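Local atomic coordinates of isatin hydrolase (PDB entry 5NMP), a protein that hydrolyses isatin, opening its five-membered lactam ring to isatinate, and binds a manganese ion. Residues 26-30 with 230-236; 31-35 with 50-54; 186-192 with 219-225. All coordinates share one frame; numbering follows the deposited sequence.

In the fold
The first segments of contacts 1 and 2 adjoin in the sequence: residues 26-30 leave the mixed sheet at strand 24-27, and residues 31-35 carry on to meet the start of strand 52-60. Contact 3 lies on the opposite side of the chain's centre from both, where two helices lead into strands 193-195 and 225-228. Contact 1 is the most central, its centre about 10 Å from that of the chain, and mixes backbone carbonyls gripped by N-H groups with leucine packing. Contact 2, about 19 Å out yet buried, is largely apolar and, like contact 1, touches the second subunit. Contact 3, partly buried like contact 1, combines packing at helix ends with an arginine clasping backbone carbonyls.

Contact 1 of 3, residues 26-30 with 230-236; sequences VDLTQ and LKNLDQL
At the end of strand 24-27, one of the two outermost strands of the mixed sheet within this chain, D27 and L28 are held by K231 and N232 of the loop between strands 225-228 and 239-244. An Asx turn shapes the exit from the strand: D27 OD1 accepts T29 N (3.1 Å), met from above the carboxylate plane. The two carbonyls before T29 then turn to the loop. N232 ND2 reaches D27 O at 2.8 Å, nearly in line with the C=O bond and close to its own amide plane, and K231 N donates to L28 O at 3.0 Å from above the carbonyl plane. Either side of this last bond, L230 CA and K231 O make CA-H...O contacts with L28 O and L28 CA. The isobutyl group of L28 points its CD1 at L236 CD1, tip to tip at 3.9 Å, while its CD2 lies against K231 O. V26 and L236 slide past each other, CG2 of V26 lying 4.2 Å from CD2 of L236. With CG of K231 set between its backbone N and carbonyl carbon (chi1 61°), the lysine chain crosses Q30, its CD 3.7 Å from Q30 OE1. A water accepts from Q30 NE2 and donates to L230 O, tying the other end of the amide to the loop. V26 bonds through its backbone to A262 of strand 261-264, and L28 to V260 just before that strand; D27 OD2 forms a salt bridge with R259, and L230 and L233 pack on L149 of strand 147-151.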
loop_
_atom_site.group_PDB
_atom_site.type_symbol
_atom_site.label_atom_id
_atom_site.label_comp_id
_atom_site.label_asym_id
_atom_site.label_seq_id
_atom_site.Cartn_x
_atom_site.Cartn_y
_atom_site.Cartn_z
ATOM N N VAL A 26 -11.146 -3.487 7.687
ATOM C CA VAL A 26 -10.736 -4.881 7.804
ATOM C C VAL A 26 -9.427 -5.130 7.059
ATOM O O VAL A 26 -9.287 -4.771 5.890
ATOM C CB VAL A 26 -11.821 -5.831 7.268
ATOM C CG1 VAL A 26 -11.437 -7.279 7.523
ATOM C CG2 VAL A 26 -13.159 -5.519 7.914
ATOM N N ASP A 27 -8.468 -5.739 7.751
ATOM C CA ASP A 27 -7.169 -6.063 7.172
ATOM C C ASP A 27 -7.234 -7.412 6.457
ATOM O O ASP A 27 -7.462 -8.444 7.089
ATOM C CB ASP A 27 -6.092 -6.089 8.263
ATOM C CG ASP A 27 -4.678 -6.021 7.703
ATOM O OD1 ASP A 27 -4.512 -6.076 6.467
ATOM O OD2 ASP A 27 -3.730 -5.919 8.510
ATOM N N LEU A 28 -7.036 -7.399 5.142
ATOM C CA LEU A 28 -7.111 -8.622 4.349
ATOM C C LEU A 28 -5.729 -9.158 4.002
ATOM O O LEU A 28 -5.586 -10.011 3.130
ATOM C CB LEU A 28 -7.901 -8.376 3.063
ATOM C CG LEU A 28 -9.274 -7.726 3.220
ATOM C CD1 LEU A 28 -9.979 -7.646 1.874
ATOM C CD2 LEU A 28 -10.115 -8.487 4.232
ATOM N N THR A 29 -4.714 -8.661 4.698
ATOM C CA THR A 29 -3.331 -8.947 4.340
ATOM C C THR A 29 -2.672 -9.964 5.276
ATOM O O THR A 29 -2.840 -9.903 6.496
ATOM C CB THR A 29 -2.501 -7.646 4.333
ATOM O OG1 THR A 29 -3.189 -6.650 3.567
ATOM C CG2 THR A 29 -1.128 -7.878 3.728
ATOM N N GLN A 30 -1.934 -10.904 4.690
ATOM C CA GLN A 30 -1.111 -11.835 5.452
ATOM C C GLN A 30 0.175 -11.145 5.906
ATOM O O GLN A 30 0.576 -10.132 5.332
ATOM C CB GLN A 30 -0.773 -13.073 4.615
ATOM C CG GLN A 30 -1.963 -13.953 4.251
ATOM C CD GLN A 30 -2.261 -15.008 5.303
ATOM O OE1 GLN A 30 -1.858 -14.881 6.458
ATOM N NE2 GLN A 30 -2.966 -16.060 4.903
ATOM N N LEU A 230 -5.078 -13.470 0.125
ATOM C CA LEU A 230 -5.947 -12.658 0.962
ATOM C C LEU A 230 -6.420 -13.454 2.172
ATOM O O LEU A 230 -6.488 -14.683 2.128
ATOM C CB LEU A 230 -7.152 -12.156 0.164
ATOM C CG LEU A 230 -6.896 -11.203 -1.005
ATOM C CD1 LEU A 230 -8.190 -10.933 -1.746
ATOM C CD2 LEU A 230 -6.277 -9.897 -0.525
ATOM N N LYS A 231 -6.746 -12.750 3.251
ATOM C CA LYS A 231 -7.315 -13.384 4.432
ATOM C C LYS A 231 -8.462 -12.547 4.986
ATOM O O LYS A 231 -8.706 -11.434 4.518
ATOM C CB LYS A 231 -6.245 -13.593 5.505
ATOM C CG LYS A 231 -5.603 -12.306 5.989
ATOM C CD LYS A 231 -4.621 -12.567 7.114
ATOM C CE LYS A 231 -5.330 -13.029 8.376
ATOM N NZ LYS A 231 -4.377 -13.168 9.514
ATOM N N ASN A 232 -9.156 -13.103 5.979
ATOM C CA ASN A 232 -10.285 -12.447 6.639
ATOM C C ASN A 232 -11.450 -12.126 5.711
ATOM O O ASN A 232 -12.204 -11.190 5.970
ATOM C CB ASN A 232 -9.833 -11.156 7.330
ATOM C CG ASN A 232 -9.020 -11.416 8.579
ATOM O OD1 ASN A 232 -9.163 -12.455 9.226
ATOM N ND2 ASN A 232 -8.165 -10.463 8.931
ATOM N N LEU A 233 -11.606 -12.898 4.640
ATOM C CA LEU A 233 -12.731 -12.700 3.732
ATOM C C LEU A 233 -14.045 -13.047 4.423
ATOM O O LEU A 233 -15.110 -12.567 4.033
ATOM C CB LEU A 233 -12.560 -13.532 2.460
ATOM C CG LEU A 233 -11.437 -13.086 1.522
ATOM C CD1 LEU A 233 -11.459 -13.887 0.233
ATOM C CD2 LEU A 233 -11.532 -11.591 1.234
ATOM N N ASP A 234 -13.956 -13.872 5.462
ATOM C CA ASP A 234 -15.118 -14.268 6.249
ATOM C C ASP A 234 -15.712 -13.107 7.047
ATOM O O ASP A 234 -16.813 -13.218 7.580
ATOM C CB ASP A 234 -14.744 -15.405 7.201
ATOM C CG ASP A 234 -13.612 -15.028 8.140
ATOM O OD1 ASP A 234 -13.898 -14.617 9.284
ATOM O OD2 ASP A 234 -12.436 -15.136 7.731
ATOM N N GLN A 235 -14.979 -12.002 7.138
ATOM C CA GLN A 235 -15.454 -10.834 7.873
ATOM C C GLN A 235 -16.086 -9.807 6.945
ATOM O O GLN A 235 -16.463 -8.715 7.375
ATOM C CB GLN A 235 -14.311 -10.188 8.658
ATOM C CG GLN A 235 -13.740 -11.072 9.747
ATOM C CD GLN A 235 -12.650 -10.381 10.539
ATOM O OE1 GLN A 235 -12.718 -9.178 10.794
ATOM N NE2 GLN A 235 -11.632 -11.141 10.928
ATOM N N LEU A 236 -16.201 -10.164 5.671
ATOM C CA LEU A 236 -16.787 -9.270 4.681
ATOM C C LEU A 236 -18.195 -9.705 4.299
ATOM O O LEU A 236 -18.492 -10.898 4.253
ATOM C CB LEU A 236 -15.907 -9.209 3.432
ATOM C CG LEU A 236 -14.483 -8.693 3.633
ATOM C CD1 LEU A 236 -13.812 -8.463 2.283
ATOM C CD2 LEU A 236 -14.484 -7.423 4.466
HETATM O O HOH W 1 -4.242 -16.334 2.117
#

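Contact 2 of 3, residues 31-35 with 50-54; sequences TLSPS and PFKIE
F51 lies against L32, S33 and P34 just where the chain enters strand 52-60, the first arm of the antiparallel hairpin it forms with strand 66-74. The ring carries the contact, and its CG stands anti to the backbone N (chi1 -175°), which sends it across toward the loop. Starting from the backbone, F51 CB sits 3.8 Å from S33 O. One ortho carbon, F51 CD1, comes up to S33 C at 3.7 Å, and the adjoining CE1 is 3.8 Å from L32 O. The other ortho carbon, CD2, meets the CD2 methyl of L32. Farther out, CE2 and CZ share L32 CB, which stands over the ring face 4.1 Å from its centroid and only 13° off the normal, a CH-pi contact in which the two side chains cross at about a right angle. P34 meets the ring differently, with its N at the edge near the ring plane. The CB of S33 points away from the phenylalanine segment, and S33 OG hydrogen-bonds with S35 OG, joining the two serines on either side of the proline. Beyond the two segments, F51 also touches C73 of strand 66-74, while L32 and I53 both pack on I250 of the second subunit, which brings this junction into the dimer interface. P34 CA makes a CA-H...O contact with F51 O at 3.3 Å, and P34 CG touches I53 CG2, a methyl, at 4.1 Å.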
loop_
_atom_site.group_PDB
_atom_site.type_symbol
_atom_site.label_atom_id
_atom_site.label_comp_id
_atom_site.label_asym_id
_atom_site.label_seq_id
_atom_site.Cartn_x
_atom_site.Cartn_y
_atom_site.Cartn_z
ATOM N N THR A 31 0.828 -11.695 6.924
ATOM C CA THR A 31 2.060 -11.107 7.441
ATOM C C THR A 31 3.296 -11.565 6.667
ATOM O O THR A 31 3.566 -12.762 6.560
ATOM C CB THR A 31 2.254 -11.442 8.935
ATOM O OG1 THR A 31 1.268 -10.747 9.707
ATOM C CG2 THR A 31 3.633 -11.014 9.406
ATOM N N LEU A 32 4.042 -10.598 6.135
ATOM C CA LEU A 32 5.308 -10.866 5.459
ATOM C C LEU A 32 6.383 -11.328 6.438
ATOM O O LEU A 32 6.844 -10.556 7.279
ATOM C CB LEU A 32 5.794 -9.620 4.719
ATOM C CG LEU A 32 5.042 -9.205 3.458
ATOM C CD1 LEU A 32 5.385 -7.769 3.104
ATOM C CD2 LEU A 32 5.389 -10.139 2.306
ATOM N N SER A 33 6.784 -12.587 6.312
ATOM C CA SER A 33 7.766 -13.190 7.205
ATOM C C SER A 33 8.542 -14.275 6.457
ATOM O O SER A 33 8.057 -14.797 5.453
ATOM C CB SER A 33 7.069 -13.763 8.446
ATOM O OG SER A 33 7.557 -15.053 8.775
ATOM N N PRO A 34 9.755 -14.609 6.928
ATOM C CA PRO A 34 10.546 -15.662 6.278
ATOM C C PRO A 34 9.870 -17.037 6.282
ATOM O O PRO A 34 10.295 -17.928 5.546
ATOM C CB PRO A 34 11.829 -15.695 7.112
ATOM C CG PRO A 34 11.940 -14.337 7.672
ATOM C CD PRO A 34 10.536 -13.900 7.955
ATOM N N SER A 35 8.831 -17.204 7.095
ATOM C CA SER A 35 8.154 -18.490 7.196
ATOM C C SER A 35 6.966 -18.581 6.243
ATOM O O SER A 35 6.344 -19.638 6.116
ATOM C CB SER A 35 7.691 -18.739 8.631
ATOM O OG SER A 35 6.751 -17.763 9.039
ATOM N N PRO A 50 12.327 -16.067 -1.760
ATOM C CA PRO A 50 11.509 -16.010 -0.545
ATOM C C PRO A 50 11.717 -14.680 0.173
ATOM O O PRO A 50 12.629 -13.934 -0.184
ATOM C CB PRO A 50 12.031 -17.184 0.285
ATOM C CG PRO A 50 13.435 -17.366 -0.176
ATOM C CD PRO A 50 13.436 -17.028 -1.637
ATOM N N PHE A 51 10.886 -14.380 1.165
ATOM C CA PHE A 51 11.034 -13.142 1.918
ATOM C C PHE A 51 12.178 -13.258 2.923
ATOM O O PHE A 51 12.159 -14.123 3.797
ATOM C CB PHE A 51 9.729 -12.788 2.633
ATOM C CG PHE A 51 9.766 -11.464 3.345
ATOM C CD1 PHE A 51 10.045 -11.394 4.701
ATOM C CD2 PHE A 51 9.527 -10.286 2.654
ATOM C CE1 PHE A 51 10.084 -10.173 5.353
ATOM C CE2 PHE A 51 9.564 -9.061 3.301
ATOM C CZ PHE A 51 9.842 -9.005 4.650
ATOM N N LYS A 52 13.177 -12.391 2.790
ATOM C CA LYS A 52 14.291 -12.352 3.736
ATOM C C LYS A 52 14.397 -10.978 4.382
ATOM O O LYS A 52 14.261 -9.955 3.711
ATOM C CB LYS A 52 15.614 -12.701 3.050
ATOM C CG LYS A 52 15.688 -14.104 2.470
ATOM C CD LYS A 52 17.123 -14.459 2.103
ATOM C CE LYS A 52 17.204 -15.767 1.331
ATOM N NZ LYS A 52 16.674 -15.634 -0.058
ATOM N N ILE A 53 14.647 -10.955 5.685
ATOM C CA ILE A 53 14.763 -9.693 6.402
ATOM C C ILE A 53 15.980 -9.701 7.326
ATOM O O ILE A 53 16.233 -10.670 8.041
ATOM C CB ILE A 53 13.473 -9.386 7.205
ATOM C CG1 ILE A 53 13.522 -7.978 7.797
ATOM C CG2 ILE A 53 13.217 -10.439 8.280
ATOM C CD1 ILE A 53 12.213 -7.537 8.415
ATOM N N GLU A 54 16.751 -8.619 7.281
ATOM C CA GLU A 54 17.945 -8.502 8.105
ATOM C C GLU A 54 17.970 -7.169 8.850
ATOM O O GLU A 54 17.762 -6.103 8.266
ATOM C CB GLU A 54 19.205 -8.664 7.255
ATOM C CG GLU A 54 19.215 -7.827 5.991
ATOM C CD GLU A 54 20.468 -8.040 5.167
ATOM O OE1 GLU A 54 21.440 -8.611 5.706
ATOM O OE2 GLU A 54 20.480 -7.643 3.982
#

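Contact 3 of 3, residues 186-192 with 219-225; sequences IGERNVH and MHGANRY
The two backbones come within 7.2 Å between the CA atoms of I186 and M219 and 6.1 Å between those of H192 and R224. Helix 214-221 ends in a Schellman motif with N223 as its C-prime residue, and M219 O takes R224 N and A222 N from opposite faces of its plane. Around this turn, bends of the R224 chain at chi2 (-66°) and chi3 bring its guanidinium to the carbonyls of V191 and A222. R224 NE donates to V191 O at 2.7 Å, almost collinear with the C=O bond, while R224 NH1 holds A222 O at 2.7 Å. These two bonds would fix the rotation of the flat group, over one face of which lies I186 CG2, toward the rim. The isoleucine's other branch meets sulfur, CG1 of I186 lying 3.6 Å from M219 SD. Farther along, the rings of H192 and Y225 meet obliquely, with planes at 56° and H192 CE1 at the edge of the tyrosine. H192 NE2 hydrogen-bonds to N105 O, and its ring meets W147 edge-to-face. The contact thus joins two helix-to-strand turns: helix 179-187 leads to strand 193-195, helix 214-221 to its parallel neighbour 225-228, and Y225 pairs with F194 through the backbone.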
loop_
_atom_site.group_PDB
_atom_site.type_symbol
_atom_site.label_atom_id
_atom_site.label_comp_id
_atom_site.label_asym_id
_atom_site.label_seq_id
_atom_site.Cartn_x
_atom_site.Cartn_y
_atom_site.Cartn_z
ATOM N N ILE A 186 -15.732 -11.590 -17.154
ATOM C CA ILE A 186 -15.182 -10.501 -17.948
ATOM C C ILE A 186 -16.203 -9.959 -18.943
ATOM O O ILE A 186 -16.468 -8.758 -18.981
ATOM C CB ILE A 186 -13.922 -10.944 -18.711
ATOM C CG1 ILE A 186 -12.815 -11.321 -17.729
ATOM C CG2 ILE A 186 -13.446 -9.842 -19.642
ATOM C CD1 ILE A 186 -11.584 -11.913 -18.392
ATOM N N GLY A 187 -16.782 -10.855 -19.737
ATOM C CA GLY A 187 -17.652 -10.469 -20.835
ATOM C C GLY A 187 -19.080 -10.098 -20.480
ATOM O O GLY A 187 -19.669 -9.222 -21.112
ATOM N N GLU A 188 -19.649 -10.758 -19.478
ATOM C CA GLU A 188 -21.047 -10.523 -19.128
ATOM C C GLU A 188 -21.222 -9.643 -17.889
ATOM O O GLU A 188 -22.316 -9.143 -17.635
ATOM C CB GLU A 188 -21.768 -11.857 -18.921
ATOM C CG GLU A 188 -21.960 -12.657 -20.196
ATOM C CD GLU A 188 -22.847 -11.944 -21.200
ATOM O OE1 GLU A 188 -23.966 -11.534 -20.822
ATOM O OE2 GLU A 188 -22.424 -11.790 -22.366
ATOM N N ARG A 189 -20.150 -9.448 -17.124
ATOM C CA ARG A 189 -20.254 -8.700 -15.874
ATOM C C ARG A 189 -19.233 -7.572 -15.746
ATOM O O ARG A 189 -19.375 -6.704 -14.881
ATOM C CB ARG A 189 -20.125 -9.652 -14.686
ATOM C CG ARG A 189 -21.324 -10.569 -14.511
ATOM C CD ARG A 189 -22.592 -9.763 -14.304
ATOM N NE ARG A 189 -23.759 -10.612 -14.080
ATOM C CZ ARG A 189 -24.621 -10.965 -15.029
ATOM N NH1 ARG A 189 -24.453 -10.543 -16.274
ATOM N NH2 ARG A 189 -25.654 -11.739 -14.731
ATOM N N ASN A 190 -18.214 -7.594 -16.604
ATOM C CA ASN A 190 -17.236 -6.509 -16.686
ATOM C C ASN A 190 -16.580 -6.217 -15.337
ATOM O O ASN A 190 -16.508 -5.068 -14.895
ATOM C CB ASN A 190 -17.907 -5.246 -17.240
ATOM C CG ASN A 190 -16.910 -4.221 -17.745
ATOM O OD1 ASN A 190 -15.733 -4.519 -17.941
ATOM N ND2 ASN A 190 -17.384 -3.003 -17.965
ATOM N N VAL A 191 -16.109 -7.274 -14.683
ATOM C CA VAL A 191 -15.524 -7.151 -13.356
ATOM C C VAL A 191 -14.174 -6.438 -13.398
ATOM O O VAL A 191 -13.533 -6.342 -14.446
ATOM C CB VAL A 191 -15.349 -8.529 -12.693
ATOM C CG1 VAL A 191 -16.687 -9.243 -12.611
ATOM C CG2 VAL A 191 -14.342 -9.366 -13.461
ATOM N N HIS A 192 -13.757 -5.937 -12.241
ATOM C CA HIS A 192 -12.509 -5.199 -12.099
ATOM C C HIS A 192 -11.322 -6.151 -12.043
ATOM O O HIS A 192 -10.262 -5.882 -12.610
ATOM C CB HIS A 192 -12.563 -4.336 -10.836
ATOM C CG HIS A 192 -11.378 -3.443 -10.647
ATOM N ND1 HIS A 192 -11.086 -2.401 -11.499
ATOM C CD2 HIS A 192 -10.423 -3.420 -9.686
ATOM C CE1 HIS A 192 -9.998 -1.781 -11.079
ATOM N NE2 HIS A 192 -9.577 -2.380 -9.979
ATOM N N MET A 219 -7.870 -12.492 -17.915
ATOM C CA MET A 219 -8.030 -11.275 -17.117
ATOM C C MET A 219 -6.963 -10.250 -17.479
ATOM O O MET A 219 -7.279 -9.101 -17.777
ATOM C CB MET A 219 -7.978 -11.578 -15.619
ATOM C CG MET A 219 -9.129 -12.438 -15.118
ATOM S SD MET A 219 -10.663 -11.524 -14.885
ATOM C CE MET A 219 -10.141 -10.387 -13.629
ATOM N N HIS A 220 -5.701 -10.667 -17.461
ATOM C CA HIS A 220 -4.617 -9.774 -17.848
ATOM C C HIS A 220 -4.716 -9.443 -19.334
ATOM O O HIS A 220 -4.334 -8.353 -19.764
ATOM C CB HIS A 220 -3.261 -10.396 -17.516
ATOM C CG HIS A 220 -3.066 -10.667 -16.059
ATOM N ND1 HIS A 220 -3.624 -9.876 -15.073
ATOM C CD2 HIS A 220 -2.393 -11.647 -15.411
ATOM C CE1 HIS A 220 -3.295 -10.353 -13.889
ATOM N NE2 HIS A 220 -2.547 -11.429 -14.065
ATOM N N GLY A 221 -5.252 -10.384 -20.109
ATOM C CA GLY A 221 -5.454 -10.187 -21.532
ATOM C C GLY A 221 -6.544 -9.171 -21.815
ATOM O O GLY A 221 -6.632 -8.631 -22.919
ATOM N N ALA A 222 -7.381 -8.915 -20.814
ATOM C CA ALA A 222 -8.443 -7.927 -20.937
ATOM C C ALA A 222 -8.149 -6.726 -20.050
ATOM O O ALA A 222 -9.060 -6.003 -19.643
ATOM C CB ALA A 222 -9.789 -8.540 -20.579
ATOM N N ASN A 223 -6.869 -6.536 -19.742
ATOM C CA ASN A 223 -6.402 -5.390 -18.966
ATOM C C ASN A 223 -7.010 -5.331 -17.555
ATOM O O ASN A 223 -7.273 -4.248 -17.034
ATOM C CB ASN A 223 -6.695 -4.091 -19.731
ATOM C CG ASN A 223 -5.759 -2.956 -19.350
ATOM O OD1 ASN A 223 -4.745 -3.164 -18.686
ATOM N ND2 ASN A 223 -6.096 -1.745 -19.780
ATOM N N ARG A 224 -7.222 -6.500 -16.948
ATOM C CA ARG A 224 -7.743 -6.596 -15.579
ATOM C C ARG A 224 -6.643 -6.995 -14.596
ATOM O O ARG A 224 -5.504 -7.238 -14.994
ATOM C CB ARG A 224 -8.885 -7.610 -15.487
ATOM C CG ARG A 224 -9.973 -7.466 -16.525
ATOM C CD ARG A 224 -10.734 -6.175 -16.351
ATOM N NE ARG A 224 -12.129 -6.313 -16.758
ATOM C CZ ARG A 224 -12.557 -6.198 -18.010
ATOM N NH1 ARG A 224 -11.697 -5.945 -18.985
ATOM N NH2 ARG A 224 -13.845 -6.337 -18.285
ATOM N N TYR A 225 -7.001 -7.099 -13.317
ATOM C CA TYR A 225 -6.011 -7.291 -12.258
ATOM C C TYR A 225 -6.303 -8.500 -11.367
ATOM O O TYR A 225 -7.392 -9.074 -11.419
ATOM C CB TYR A 225 -5.922 -6.027 -11.395
ATOM C CG TYR A 225 -5.971 -4.745 -12.199
ATOM C CD1 TYR A 225 -4.871 -4.323 -12.935
ATOM C CD2 TYR A 225 -7.118 -3.963 -12.226
ATOM C CE1 TYR A 225 -4.912 -3.158 -13.674
ATOM C CE2 TYR A 225 -7.168 -2.796 -12.961
ATOM C CZ TYR A 225 -6.061 -2.397 -13.683
ATOM O OH TYR A 225 -6.107 -1.235 -14.419
#